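Local coordinates for protein glutathione transferase (Leptospira interrogans serovar Lai, PDB 3UBK) that binds glutathione and probably catalyses its conjugation to electrophilic substrates, at residues A160-L165 against D180-W185; R93-I98 against Y145-V150; D104-R109 against H126-K131. All blocks are in the same frame, centred on the assembly; numbering follows the deposited sequence.

Contact 1 (A160-L165 against D180-W185); sequences AHLSVL and DLLNGW. With SO4 (sulfate ion), chain E.
The indole of Trp-185 reaches helix 153-169 with its six-membered ring, and Leu-162 covers one face of it. CB of Leu-162 stands 3.7 Å from the centroid of that ring, 25° off the normal, in a CH-pi contact displaced toward the rim, with CB only 3.4 Å from Trp-185 CH2. The leucine then runs back along the indole, carrying CD1 to 3.8 Å from Trp-185 CZ3. Ser-163 N approaches the same corner obliquely, 3.7 Å from Trp-185 CH2. Placing CG of Trp-185 anti to the backbone N (chi1 164°) sends the ring out from the first turn of helix 185-193. Its NE1 is held weakly by Asp-166, and the ring meets that of Phe-189. On the same side of the indole plane, Leu-182 CD2 touches Leu-162 CD1 at 4.1 Å. Leu-182 and Trp-185 begin and end a type II turn, with Gly-184 as N-cap. Gly-184 N donates a 2.8 Å hydrogen bond to sulfate O2; the ion, probably from the crystallisation liquor, also binds the Lys-186 and Glu-187 amides, as anions often do at helix N-termini. The apolar contact joins this helix start to helix 153-169 in the C-terminal domain of the glutathione transferase fold.

Contact 2 (R93-I98 against Y145-V150); sequences REISTI and YIAGNV
Where helix 86-111 of the C-terminal domain passes the connection between helices 119-139 and 153-169, a type I beta turn from Tyr-145 to Gly-148 meets one isoleucine of the helix. Ile-95 makes the whole contact from the helical side, and its two branches divide the work. CD1, at the end of the longer branch, lies 3.7 Å from Ala-147 CB and approaches Ala-147 CA as well. CG2 sits 4.1 Å from Ile-146 CD1. The first torsion sends the branches apart, with CG1 anti to the carbonyl carbon, beside the backbone N (chi1 -67°), and CG2 anti to N; the extended second torsion (chi2 164°) then carries CD1 out to Ala-147. Ile-146 has its own CG1 anti to the backbone N (chi1 -169°) and an extended second torsion, which carries CD1 inward past Ile-95, the two chains running in opposite directions alongside each other.

The contact is purely apolar, with no hydrogen bond between the segments. Polar bonds elsewhere tie the turn down: Ile-146 N binds Asp-155 OD1 near the start of helix 153-169, and Ala-147 O accepts from Arg-141 NH1. Gly-148, the last residue of the turn, has a positive phi that glycine takes easily. Leu-136, Val-139 and Ala-154 add to the apolar surroundings of Ile-95. Arg-93, Glu-94, Thr-97 and Ile-98 reach the second subunit, where Glu-94 OE2 accepts from Phe-62 N of that chain, while Ile-95 points into the domain and Ile-98 touches both. Ile-95 thus packs the helix on an interhelical turn in the helical bundle characteristic of glutathione transferase C-terminal domains.

Contact 3 (D104-R109 against H126-K131); sequences DIPARR and HSTLVK
Thr-128 and Leu-129 are the residues through which helix 119-139 touches segment 104-109 of helix 86-111, with Pro-106 and Ala-107 opposite them. Thr-128 comes first. Its CG2 is 4.0 Å from Pro-106 CG and nearly as close to Pro-106 CB, the two side chains crossing at about a right angle. With CG2 anti to the backbone N and OG1 anti to the carbonyl carbon (chi1 -64°), the methyl faces the proline, while the hydroxyl bonds back to Glu-124 O in its own helix. Leu-129 follows, and although its CB bond does not aim at the other helix, the end of the chain bends closer: CD2 stands 3.9 Å from Pro-106 CB and 4.4 Å from Ala-107 CB. One methyl thus spans two successive residues of the kinked helix, whose proline nitrogen has no hydrogen to bond the preceding turn. The axes of the two segments run nearly antiparallel, 161° apart, and approach to 9.6 Å. Beyond the contact, Leu-129 also packs on Leu-169 of helix 153-169 and on Pro-178, and the far side of segment 104-109 turns Asp-104 and Arg-108 to Asn-13 and Tyr-14 of helix 13-25.

All three contacts lie in the helical C-terminal region. Contacts 2 and 3 both use helix 86-111, with centres about 19 Å apart and no touch. Along the chain, contact 3 joins this helix to helix 119-139, and both its segments fall between those of contact 2; contact 1 opens only after the other two have closed. Its centre is about 12 Å from that of contact 3, which it touches: Leu-181 CD1 lies 3.8 Å from Val-130 CG2. Contact 2 is about 13 Å from contact 1, centre to centre. Together they pack helices 86-111, 119-139 and 153-169, their loops and the start of helix 185-193, away from glutathione-binding residues Lys-50, Ile-51 and Ser-64.

Contact 1 (A160-L165 against D180-W185)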
ATOM      1  N   ALA A 160       5.042  -5.676  13.568  1.00 31.54           N
ATOM      2  CA  ALA A 160       5.928  -6.300  12.603  1.00 35.74           C
ATOM      3  C   ALA A 160       7.026  -5.342  12.098  1.00 35.96           C
ATOM      4  O   ALA A 160       8.200  -5.698  12.078  1.00 37.92           O
ATOM      5  CB  ALA A 160       5.122  -6.842  11.440  1.00 32.96           C
ATOM      6  N   HIS A 161       6.647  -4.129  11.701  1.00 37.63           N
ATOM      7  CA  HIS A 161       7.597  -3.206  11.065  1.00 38.06           C
ATOM      8  C   HIS A 161       8.413  -2.381  12.064  1.00 39.71           C
ATOM      9  O   HIS A 161       9.617  -2.204  11.905  1.00 41.73           O
ATOM     10  CB  HIS A 161       6.869  -2.252  10.111  1.00 36.13           C
ATOM     11  CG  HIS A 161       6.256  -2.929   8.928  1.00 35.45           C
ATOM     12  ND1 HIS A 161       6.968  -3.766   8.094  1.00 40.22           N
ATOM     13  CD2 HIS A 161       5.000  -2.875   8.420  1.00 35.49           C
ATOM     14  CE1 HIS A 161       6.173  -4.212   7.137  1.00 46.86           C
ATOM     15  NE2 HIS A 161       4.975  -3.678   7.306  1.00 39.33           N
ATOM     16  N   LEU A 162       7.758  -1.882  13.098  1.00 36.65           N
ATOM     17  CA  LEU A 162       8.425  -0.988  14.029  1.00 43.47           C
ATOM     18  C   LEU A 162       9.431  -1.712  14.909  1.00 45.57           C
ATOM     19  O   LEU A 162      10.424  -1.131  15.328  1.00 46.69           O
ATOM     20  CB  LEU A 162       7.404  -0.251  14.892  1.00 37.39           C
ATOM     21  CG  LEU A 162       6.485   0.700  14.122  1.00 47.63           C
ATOM     22  CD1 LEU A 162       5.517   1.366  15.083  1.00 41.60           C
ATOM     23  CD2 LEU A 162       7.263   1.749  13.311  1.00 39.50           C
ATOM     24  N   SER A 163       9.171  -2.975  15.205  1.00 44.76           N
ATOM     25  CA  SER A 163      10.106  -3.732  16.006  1.00 46.95           C
ATOM     26  C   SER A 163      11.398  -3.891  15.209  1.00 49.49           C
ATOM     27  O   SER A 163      12.488  -3.762  15.755  1.00 50.77           O
ATOM     28  CB  SER A 163       9.522  -5.090  16.383  1.00 40.31           C
ATOM     29  OG  SER A 163       9.305  -5.872  15.233  1.00 45.94           O
ATOM     30  N   VAL A 164      11.259  -4.152  13.912  1.00 50.08           N
ATOM     31  CA  VAL A 164      12.406  -4.318  13.023  1.00 55.14           C
ATOM     32  C   VAL A 164      13.129  -2.987  12.807  1.00 59.96           C
ATOM     33  O   VAL A 164      14.365  -2.933  12.794  1.00 57.99           O
ATOM     34  CB  VAL A 164      11.985  -4.883  11.652  1.00 54.91           C
ATOM     35  CG1 VAL A 164      13.042  -4.566  10.599  1.00 59.47           C
ATOM     36  CG2 VAL A 164      11.734  -6.386  11.742  1.00 48.66           C
ATOM     37  N   LEU A 165      12.350  -1.920  12.650  1.00 60.21           N
ATOM     38  CA  LEU A 165      12.901  -0.586  12.458  1.00 65.39           C
ATOM     39  C   LEU A 165      13.695  -0.165  13.680  1.00 67.83           C
ATOM     40  O   LEU A 165      14.774   0.409  13.561  1.00 67.83           O
ATOM     41  CB  LEU A 165      11.791   0.425  12.177  1.00 64.57           C
ATOM     42  CG  LEU A 165      11.333   0.517  10.720  1.00 72.76           C
ATOM     43  CD1 LEU A 165      11.387  -0.839  10.028  1.00 73.84           C
ATOM     44  CD2 LEU A 165       9.935   1.113  10.632  1.00 82.42           C
ATOM     45  N   ASP A 180      12.682   6.848  18.854  1.00 64.12           N
ATOM     46  CA  ASP A 180      12.662   7.417  20.193  1.00 61.95           C
ATOM     47  C   ASP A 180      11.699   8.596  20.246  1.00 58.57           C
ATOM     48  O   ASP A 180      11.252   9.004  21.320  1.00 59.81           O
ATOM     49  CB  ASP A 180      14.072   7.834  20.614  1.00 67.24           C
ATOM     50  CG  ASP A 180      15.020   6.649  20.712  1.00 72.32           C
ATOM     51  OD1 ASP A 180      14.803   5.784  21.586  1.00 80.57           O
ATOM     52  OD2 ASP A 180      15.978   6.580  19.914  1.00 82.07           O
ATOM     53  N   LEU A 181      11.364   9.131  19.077  1.00 54.57           N
ATOM     54  CA  LEU A 181      10.433  10.252  18.993  1.00 57.42           C
ATOM     55  C   LEU A 181       8.963   9.817  19.054  1.00 55.31           C
ATOM     56  O   LEU A 181       8.086  10.627  19.364  1.00 52.59           O
ATOM     57  CB  LEU A 181      10.703  11.065  17.723  1.00 62.03           C
ATOM     58  CG  LEU A 181      12.105  11.683  17.651  1.00 70.82           C
ATOM     59  CD1 LEU A 181      12.460  12.100  16.226  1.00 71.26           C
ATOM     60  CD2 LEU A 181      12.226  12.864  18.620  1.00 62.88           C
ATOM     61  N   LEU A 182       8.695   8.541  18.771  1.00 52.25           N
ATOM     62  CA  LEU A 182       7.326   8.011  18.845  1.00 47.86           C
ATOM     63  C   LEU A 182       6.869   7.766  20.289  1.00 52.15           C
ATOM     64  O   LEU A 182       7.157   6.728  20.892  1.00 50.05           O
ATOM     65  CB  LEU A 182       7.186   6.730  18.020  1.00 47.04           C
ATOM     66  CG  LEU A 182       5.761   6.162  17.924  1.00 47.69           C
ATOM     67  CD1 LEU A 182       4.787   7.215  17.442  1.00 42.69           C
ATOM     68  CD2 LEU A 182       5.724   4.964  17.001  1.00 45.29           C
ATOM     69  N   ASN A 183       6.143   8.739  20.820  1.00 50.21           N
ATOM     70  CA  ASN A 183       5.582   8.691  22.150  1.00 54.09           C
ATOM     71  C   ASN A 183       4.682   7.471  22.368  1.00 54.76           C
ATOM     72  O   ASN A 183       3.584   7.400  21.809  1.00 54.10           O
ATOM     73  CB  ASN A 183       4.748   9.952  22.350  1.00 55.81           C
ATOM     74  CG  ASN A 183       4.822  10.482  23.752  1.00 69.11           C
ATOM     75  OD1 ASN A 183       4.314   9.868  24.693  1.00 72.74           O
ATOM     76  ND2 ASN A 183       5.444  11.645  23.903  1.00 75.96           N
ATOM     77  N   GLY A 184       5.137   6.524  23.187  1.00 51.81           N
ATOM     78  CA  GLY A 184       4.321   5.354  23.520  1.00 48.70           C
ATOM     79  C   GLY A 184       4.817   4.049  22.925  1.00 48.27           C
ATOM     80  O   GLY A 184       4.363   2.966  23.309  1.00 48.06           O
ATOM     81  N   TRP A 185       5.757   4.141  21.995  1.00 43.27           N
ATOM     82  CA  TRP A 185       6.277   2.949  21.326  1.00 44.72           C
ATOM     83  C   TRP A 185       6.916   1.888  22.235  1.00 47.75           C
ATOM     84  O   TRP A 185       6.710   0.692  22.036  1.00 42.93           O
ATOM     85  CB  TRP A 185       7.286   3.320  20.246  1.00 40.64           C
ATOM     86  CG  TRP A 185       8.091   2.132  19.830  1.00 39.09           C
ATOM     87  CD1 TRP A 185       9.430   1.953  19.993  1.00 43.17           C
ATOM     88  CD2 TRP A 185       7.598   0.935  19.209  1.00 44.98           C
ATOM     89  NE1 TRP A 185       9.808   0.728  19.498  1.00 47.39           N
ATOM     90  CE2 TRP A 185       8.700   0.083  19.014  1.00 43.02           C
ATOM     91  CE3 TRP A 185       6.332   0.507  18.799  1.00 47.04           C
ATOM     92  CZ2 TRP A 185       8.576  -1.180  18.429  1.00 50.28           C
ATOM     93  CZ3 TRP A 185       6.211  -0.743  18.212  1.00 48.79           C
ATOM     94  CH2 TRP A 185       7.324  -1.572  18.030  1.00 49.27           C
TER
HETATM   95  S   SO4 E 243       7.876   4.983  25.002  1.00 95.65           S
HETATM   96  O1  SO4 E 243       8.927   4.911  26.018  1.00 97.39           O
HETATM   97  O2  SO4 E 243       7.241   6.299  25.026  1.00 66.61           O
HETATM   98  O3  SO4 E 243       8.473   4.767  23.681  1.00 86.27           O
HETATM   99  O4  SO4 E 243       6.864   3.965  25.290  1.00 94.49           O

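Contact 2 (R93-I98 against Y145-V150)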
ATOM      1  N   ARG A  93      -6.335   1.910   8.427  1.00 30.10           N
ATOM      2  CA  ARG A  93      -5.594   1.836   7.164  1.00 32.19           C
ATOM      3  C   ARG A  93      -4.540   2.951   7.023  1.00 28.76           C
ATOM      4  O   ARG A  93      -3.439   2.712   6.538  1.00 33.32           O
ATOM      5  CB  ARG A  93      -6.554   1.836   5.961  1.00 28.94           C
ATOM      6  CG  ARG A  93      -7.437   0.568   5.917  1.00 26.59           C
ATOM      7  CD  ARG A  93      -8.291   0.524   4.655  1.00 27.96           C
ATOM      8  NE  ARG A  93      -8.965  -0.767   4.477  1.00 25.69           N
ATOM      9  CZ  ARG A  93     -10.267  -0.960   4.669  1.00 30.25           C
ATOM     10  NH1 ARG A  93     -11.047   0.058   5.022  1.00 28.96           N
ATOM     11  NH2 ARG A  93     -10.800  -2.164   4.481  1.00 28.93           N
ATOM     12  N   GLU A  94      -4.881   4.160   7.445  1.00 31.29           N
ATOM     13  CA  GLU A  94      -3.915   5.269   7.423  1.00 32.32           C
ATOM     14  C   GLU A  94      -2.660   4.932   8.237  1.00 34.39           C
ATOM     15  O   GLU A  94      -1.527   5.069   7.761  1.00 34.99           O
ATOM     16  CB  GLU A  94      -4.571   6.540   7.963  1.00 31.86           C
ATOM     17  CG  GLU A  94      -5.569   7.180   6.993  1.00 30.83           C
ATOM     18  CD  GLU A  94      -6.469   8.205   7.665  1.00 37.87           C
ATOM     19  OE1 GLU A  94      -6.649   8.131   8.895  1.00 38.06           O
ATOM     20  OE2 GLU A  94      -7.005   9.083   6.957  1.00 43.52           O
ATOM     21  N   ILE A  95      -2.863   4.467   9.464  1.00 34.06           N
ATOM     22  CA  ILE A  95      -1.729   4.140  10.325  1.00 33.51           C
ATOM     23  C   ILE A  95      -0.826   3.102   9.677  1.00 32.43           C
ATOM     24  O   ILE A  95       0.407   3.255   9.627  1.00 32.94           O
ATOM     25  CB  ILE A  95      -2.198   3.626  11.699  1.00 34.76           C
ATOM     26  CG1 ILE A  95      -2.885   4.758  12.459  1.00 37.93           C
ATOM     27  CG2 ILE A  95      -1.007   3.025  12.462  1.00 34.88           C
ATOM     28  CD1 ILE A  95      -3.709   4.303  13.637  1.00 43.06           C
ATOM     29  N   SER A  96      -1.435   2.038   9.172  1.00 32.38           N
ATOM     30  CA  SER A  96      -0.660   0.973   8.533  1.00 30.31           C
ATOM     31  C   SER A  96       0.115   1.451   7.316  1.00 35.15           C
ATOM     32  O   SER A  96       1.260   1.049   7.103  1.00 38.39           O
ATOM     33  CB  SER A  96      -1.568  -0.199   8.147  1.00 38.22           C
ATOM     34  OG  SER A  96      -0.847  -1.130   7.359  1.00 42.19           O
ATOM     35  N   THR A  97      -0.514   2.296   6.498  1.00 34.72           N
ATOM     36  CA  THR A  97       0.161   2.864   5.333  1.00 38.91           C
ATOM     37  C   THR A  97       1.351   3.731   5.720  1.00 33.18           C
ATOM     38  O   THR A  97       2.432   3.607   5.139  1.00 38.42           O
ATOM     39  CB  THR A  97      -0.817   3.676   4.457  1.00 37.58           C
ATOM     40  OG1 THR A  97      -1.790   2.782   3.902  1.00 36.05           O
ATOM     41  CG2 THR A  97      -0.083   4.364   3.321  1.00 35.48           C
ATOM     42  N   ILE A  98       1.160   4.607   6.699  1.00 36.81           N
ATOM     43  CA  ILE A  98       2.259   5.452   7.151  1.00 36.74           C
ATOM     44  C   ILE A  98       3.435   4.601   7.613  1.00 41.21           C
ATOM     45  O   ILE A  98       4.582   4.845   7.226  1.00 41.07           O
ATOM     46  CB  ILE A  98       1.833   6.386   8.295  1.00 36.63           C
ATOM     47  CG1 ILE A  98       0.867   7.453   7.780  1.00 32.43           C
ATOM     48  CG2 ILE A  98       3.067   7.033   8.944  1.00 42.46           C
ATOM     49  CD1 ILE A  98       0.038   8.100   8.892  1.00 34.54           C
ATOM     50  N   TYR A 145      -3.672  -0.656  22.277  1.00 33.62           N
ATOM     51  CA  TYR A 145      -3.235  -0.979  20.925  1.00 32.15           C
ATOM     52  C   TYR A 145      -2.958   0.274  20.101  1.00 37.26           C
ATOM     53  O   TYR A 145      -3.307   1.395  20.492  1.00 32.98           O
ATOM     54  CB  TYR A 145      -4.260  -1.893  20.228  1.00 32.48           C
ATOM     55  CG  TYR A 145      -4.354  -3.222  20.925  1.00 33.34           C
ATOM     56  CD1 TYR A 145      -3.393  -4.210  20.711  1.00 36.22           C
ATOM     57  CD2 TYR A 145      -5.372  -3.477  21.828  1.00 28.63           C
ATOM     58  CE1 TYR A 145      -3.456  -5.413  21.370  1.00 27.87           C
ATOM     59  CE2 TYR A 145      -5.447  -4.689  22.502  1.00 30.33           C
ATOM     60  CZ  TYR A 145      -4.493  -5.651  22.264  1.00 32.81           C
ATOM     61  OH  TYR A 145      -4.578  -6.846  22.930  1.00 32.08           O
ATOM     62  N   ILE A 146      -2.328   0.097  18.952  1.00 35.33           N
ATOM     63  CA  ILE A 146      -1.854   1.277  18.244  1.00 36.45           C
ATOM     64  C   ILE A 146      -2.971   2.246  17.828  1.00 38.83           C
ATOM     65  O   ILE A 146      -2.769   3.469  17.865  1.00 35.79           O
ATOM     66  CB  ILE A 146      -0.932   0.920  17.071  1.00 37.47           C
ATOM     67  CG1 ILE A 146      -0.243   2.193  16.539  1.00 37.26           C
ATOM     68  CG2 ILE A 146      -1.703   0.160  16.003  1.00 33.55           C
ATOM     69  CD1 ILE A 146       1.087   1.905  15.832  1.00 38.61           C
ATOM     70  N   ALA A 147      -4.150   1.717  17.483  1.00 31.91           N
ATOM     71  CA  ALA A 147      -5.247   2.554  16.981  1.00 36.78           C
ATOM     72  C   ALA A 147      -6.384   2.756  17.984  1.00 38.04           C
ATOM     73  O   ALA A 147      -7.373   3.407  17.671  1.00 38.37           O
ATOM     74  CB  ALA A 147      -5.806   1.977  15.640  1.00 32.18           C
ATOM     75  N   GLY A 148      -6.255   2.203  19.188  1.00 36.19           N
ATOM     76  CA  GLY A 148      -7.358   2.244  20.142  1.00 33.11           C
ATOM     77  C   GLY A 148      -7.322   1.072  21.113  1.00 33.96           C
ATOM     78  O   GLY A 148      -6.260   0.531  21.409  1.00 34.22           O
ATOM     79  N   ASN A 149      -8.484   0.667  21.610  1.00 34.57           N
ATOM     80  CA  ASN A 149      -8.508  -0.317  22.689  1.00 35.15           C
ATOM     81  C   ASN A 149      -8.557  -1.785  22.226  1.00 34.28           C
ATOM     82  O   ASN A 149      -8.584  -2.693  23.055  1.00 33.46           O
ATOM     83  CB  ASN A 149      -9.653  -0.002  23.661  1.00 31.54           C
ATOM     84  CG  ASN A 149     -11.011  -0.247  23.058  1.00 35.37           C
ATOM     85  OD1 ASN A 149     -11.117  -0.664  21.906  1.00 40.29           O
ATOM     86  ND2 ASN A 149     -12.061  -0.010  23.834  1.00 36.46           N
ATOM     87  N   VAL A 150      -8.563  -2.011  20.911  1.00 31.41           N
ATOM     88  CA  VAL A 150      -8.594  -3.375  20.369  1.00 29.39           C
ATOM     89  C   VAL A 150      -7.545  -3.607  19.276  1.00 31.18           C
ATOM     90  O   VAL A 150      -7.138  -2.681  18.582  1.00 34.44           O
ATOM     91  CB  VAL A 150     -10.004  -3.768  19.818  1.00 32.53           C
ATOM     92  CG1 VAL A 150     -11.007  -3.919  20.966  1.00 30.62           C
ATOM     93  CG2 VAL A 150     -10.510  -2.741  18.775  1.00 30.75           C
TER

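Contact 3 (D104-R109 against H126-K131)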
ATOM      1  N   ASP A 104       9.040   2.256   6.683  1.00 49.30           N
ATOM      2  CA  ASP A 104       9.813   1.061   6.350  1.00 48.89           C
ATOM      3  C   ASP A 104      10.498   1.096   4.992  1.00 49.85           C
ATOM      4  O   ASP A 104      11.624   0.611   4.848  1.00 44.22           O
ATOM      5  CB  ASP A 104       8.964  -0.208   6.432  1.00 49.86           C
ATOM      6  CG  ASP A 104       9.805  -1.459   6.335  1.00 40.23           C
ATOM      7  OD1 ASP A 104      10.650  -1.665   7.232  1.00 50.33           O
ATOM      8  OD2 ASP A 104       9.638  -2.219   5.362  1.00 45.96           O
ATOM      9  N   ILE A 105       9.814   1.626   3.986  1.00 48.44           N
ATOM     10  CA  ILE A 105      10.406   1.670   2.658  1.00 52.66           C
ATOM     11  C   ILE A 105      11.681   2.518   2.676  1.00 51.15           C
ATOM     12  O   ILE A 105      12.722   2.100   2.168  1.00 55.40           O
ATOM     13  CB  ILE A 105       9.410   2.170   1.602  1.00 52.61           C
ATOM     14  CG1 ILE A 105       8.373   1.077   1.315  1.00 48.32           C
ATOM     15  CG2 ILE A 105      10.138   2.539   0.308  1.00 51.78           C
ATOM     16  CD1 ILE A 105       7.438   1.414   0.170  1.00 51.47           C
ATOM     17  N   PRO A 106      11.598   3.717   3.266  1.00 51.72           N
ATOM     18  CA  PRO A 106      12.783   4.549   3.454  1.00 56.26           C
ATOM     19  C   PRO A 106      13.872   3.812   4.233  1.00 60.22           C
ATOM     20  O   PRO A 106      15.012   3.724   3.768  1.00 61.44           O
ATOM     21  CB  PRO A 106      12.252   5.736   4.268  1.00 54.26           C
ATOM     22  CG  PRO A 106      10.813   5.848   3.868  1.00 54.81           C
ATOM     23  CD  PRO A 106      10.348   4.431   3.593  1.00 49.69           C
ATOM     24  N   ALA A 107      13.518   3.282   5.403  1.00 60.95           N
ATOM     25  CA  ALA A 107      14.460   2.541   6.244  1.00 60.32           C
ATOM     26  C   ALA A 107      15.165   1.391   5.523  1.00 61.21           C
ATOM     27  O   ALA A 107      16.302   1.053   5.857  1.00 62.67           O
ATOM     28  CB  ALA A 107      13.769   2.032   7.510  1.00 57.62           C
ATOM     29  N   ARG A 108      14.495   0.790   4.543  1.00 60.93           N
ATOM     30  CA  ARG A 108      15.073  -0.331   3.805  1.00 66.08           C
ATOM     31  C   ARG A 108      16.233   0.115   2.917  1.00 71.81           C
ATOM     32  O   ARG A 108      17.089  -0.693   2.541  1.00 70.64           O
ATOM     33  CB  ARG A 108      14.006  -1.055   2.978  1.00 66.23           C
ATOM     34  CG  ARG A 108      12.935  -1.732   3.830  1.00 69.51           C
ATOM     35  CD  ARG A 108      11.760  -2.213   2.997  1.00 68.00           C
ATOM     36  NE  ARG A 108      11.997  -3.529   2.413  1.00 74.39           N
ATOM     37  CZ  ARG A 108      11.951  -4.666   3.101  1.00 72.10           C
ATOM     38  NH1 ARG A 108      12.173  -5.816   2.486  1.00 71.04           N
ATOM     39  NH2 ARG A 108      11.682  -4.655   4.403  1.00 64.69           N
ATOM     40  N   ARG A 109      16.255   1.403   2.582  1.00 75.19           N
ATOM     41  CA  ARG A 109      17.367   1.971   1.832  1.00 77.96           C
ATOM     42  C   ARG A 109      18.652   1.707   2.604  1.00 78.20           C
ATOM     43  O   ARG A 109      19.690   1.394   2.026  1.00 77.52           O
ATOM     44  CB  ARG A 109      17.176   3.478   1.641  1.00 77.88           C
ATOM     45  CG  ARG A 109      16.026   3.865   0.727  1.00 80.95           C
ATOM     46  CD  ARG A 109      15.966   5.375   0.558  1.00 85.16           C
ATOM     47  NE  ARG A 109      17.145   5.893  -0.132  1.00 87.77           N
ATOM     48  CZ  ARG A 109      17.628   7.122   0.024  1.00 85.44           C
ATOM     49  NH1 ARG A 109      17.045   7.969   0.861  1.00 79.93           N
ATOM     50  NH2 ARG A 109      18.706   7.501  -0.648  1.00 90.59           N
ATOM     51  N   HIS A 126      17.415   9.803   7.608  1.00 64.87           N
ATOM     52  CA  HIS A 126      17.122  10.198   8.985  1.00 61.38           C
ATOM     53  C   HIS A 126      16.036  11.262   9.080  1.00 62.62           C
ATOM     54  O   HIS A 126      15.154  11.189   9.942  1.00 64.05           O
ATOM     55  CB  HIS A 126      18.370  10.652   9.758  1.00 60.95           C
ATOM     56  CG  HIS A 126      18.104  10.891  11.213  1.00 46.25           C
ATOM     57  ND1 HIS A 126      17.646  12.097  11.699  1.00 50.18           N
ATOM     58  CD2 HIS A 126      18.179  10.061  12.283  1.00 58.02           C
ATOM     59  CE1 HIS A 126      17.470  12.008  13.005  1.00 57.50           C
ATOM     60  NE2 HIS A 126      17.784  10.782  13.384  1.00 57.22           N
ATOM     61  N   SER A 127      16.102  12.269   8.215  1.00 59.68           N
ATOM     62  CA  SER A 127      15.110  13.338   8.267  1.00 58.24           C
ATOM     63  C   SER A 127      13.761  12.829   7.766  1.00 53.50           C
ATOM     64  O   SER A 127      12.713  13.225   8.271  1.00 54.12           O
ATOM     65  CB  SER A 127      15.561  14.550   7.449  1.00 59.24           C
ATOM     66  OG  SER A 127      15.808  14.188   6.102  1.00 65.25           O
ATOM     67  N   THR A 128      13.796  11.961   6.763  1.00 50.83           N
ATOM     68  CA  THR A 128      12.575  11.351   6.241  1.00 55.89           C
ATOM     69  C   THR A 128      11.844  10.567   7.335  1.00 53.55           C
ATOM     70  O   THR A 128      10.630  10.691   7.486  1.00 55.87           O
ATOM     71  CB  THR A 128      12.877  10.433   5.047  1.00 55.24           C
ATOM     72  OG1 THR A 128      13.399  11.216   3.970  1.00 61.67           O
ATOM     73  CG2 THR A 128      11.612   9.731   4.567  1.00 58.65           C
ATOM     74  N   LEU A 129      12.595   9.782   8.108  1.00 53.82           N
ATOM     75  CA  LEU A 129      12.024   8.972   9.184  1.00 51.77           C
ATOM     76  C   LEU A 129      11.444   9.839  10.288  1.00 52.27           C
ATOM     77  O   LEU A 129      10.362   9.559  10.801  1.00 51.86           O
ATOM     78  CB  LEU A 129      13.072   8.020   9.769  1.00 49.93           C
ATOM     79  CG  LEU A 129      13.628   6.962   8.816  1.00 49.52           C
ATOM     80  CD1 LEU A 129      14.586   6.047   9.553  1.00 51.11           C
ATOM     81  CD2 LEU A 129      12.503   6.156   8.183  1.00 55.57           C
ATOM     82  N   VAL A 130      12.167  10.894  10.655  1.00 53.32           N
ATOM     83  CA  VAL A 130      11.687  11.831  11.666  1.00 48.99           C
ATOM     84  C   VAL A 130      10.388  12.485  11.197  1.00 48.29           C
ATOM     85  O   VAL A 130       9.468  12.721  11.984  1.00 49.83           O
ATOM     86  CB  VAL A 130      12.745  12.930  11.985  1.00 52.77           C
ATOM     87  CG1 VAL A 130      12.116  14.061  12.766  1.00 42.61           C
ATOM     88  CG2 VAL A 130      13.919  12.336  12.765  1.00 53.38           C
ATOM     89  N   LYS A 131      10.317  12.790   9.907  1.00 47.40           N
ATOM     90  CA  LYS A 131       9.085  13.308   9.333  1.00 44.88           C
ATOM     91  C   LYS A 131       7.936  12.279   9.454  1.00 41.90           C
ATOM     92  O   LYS A 131       6.829  12.615   9.872  1.00 38.54           O
ATOM     93  CB  LYS A 131       9.315  13.681   7.873  1.00 42.73           C
ATOM     94  CG  LYS A 131       8.124  14.300   7.176  1.00 42.12           C
ATOM     95  CD  LYS A 131       8.462  14.563   5.709  1.00 55.56           C
ATOM     96  CE  LYS A 131       7.282  15.132   4.941  1.00 52.37           C
ATOM     97  NZ  LYS A 131       7.561  15.104   3.476  1.00 58.41           N
TER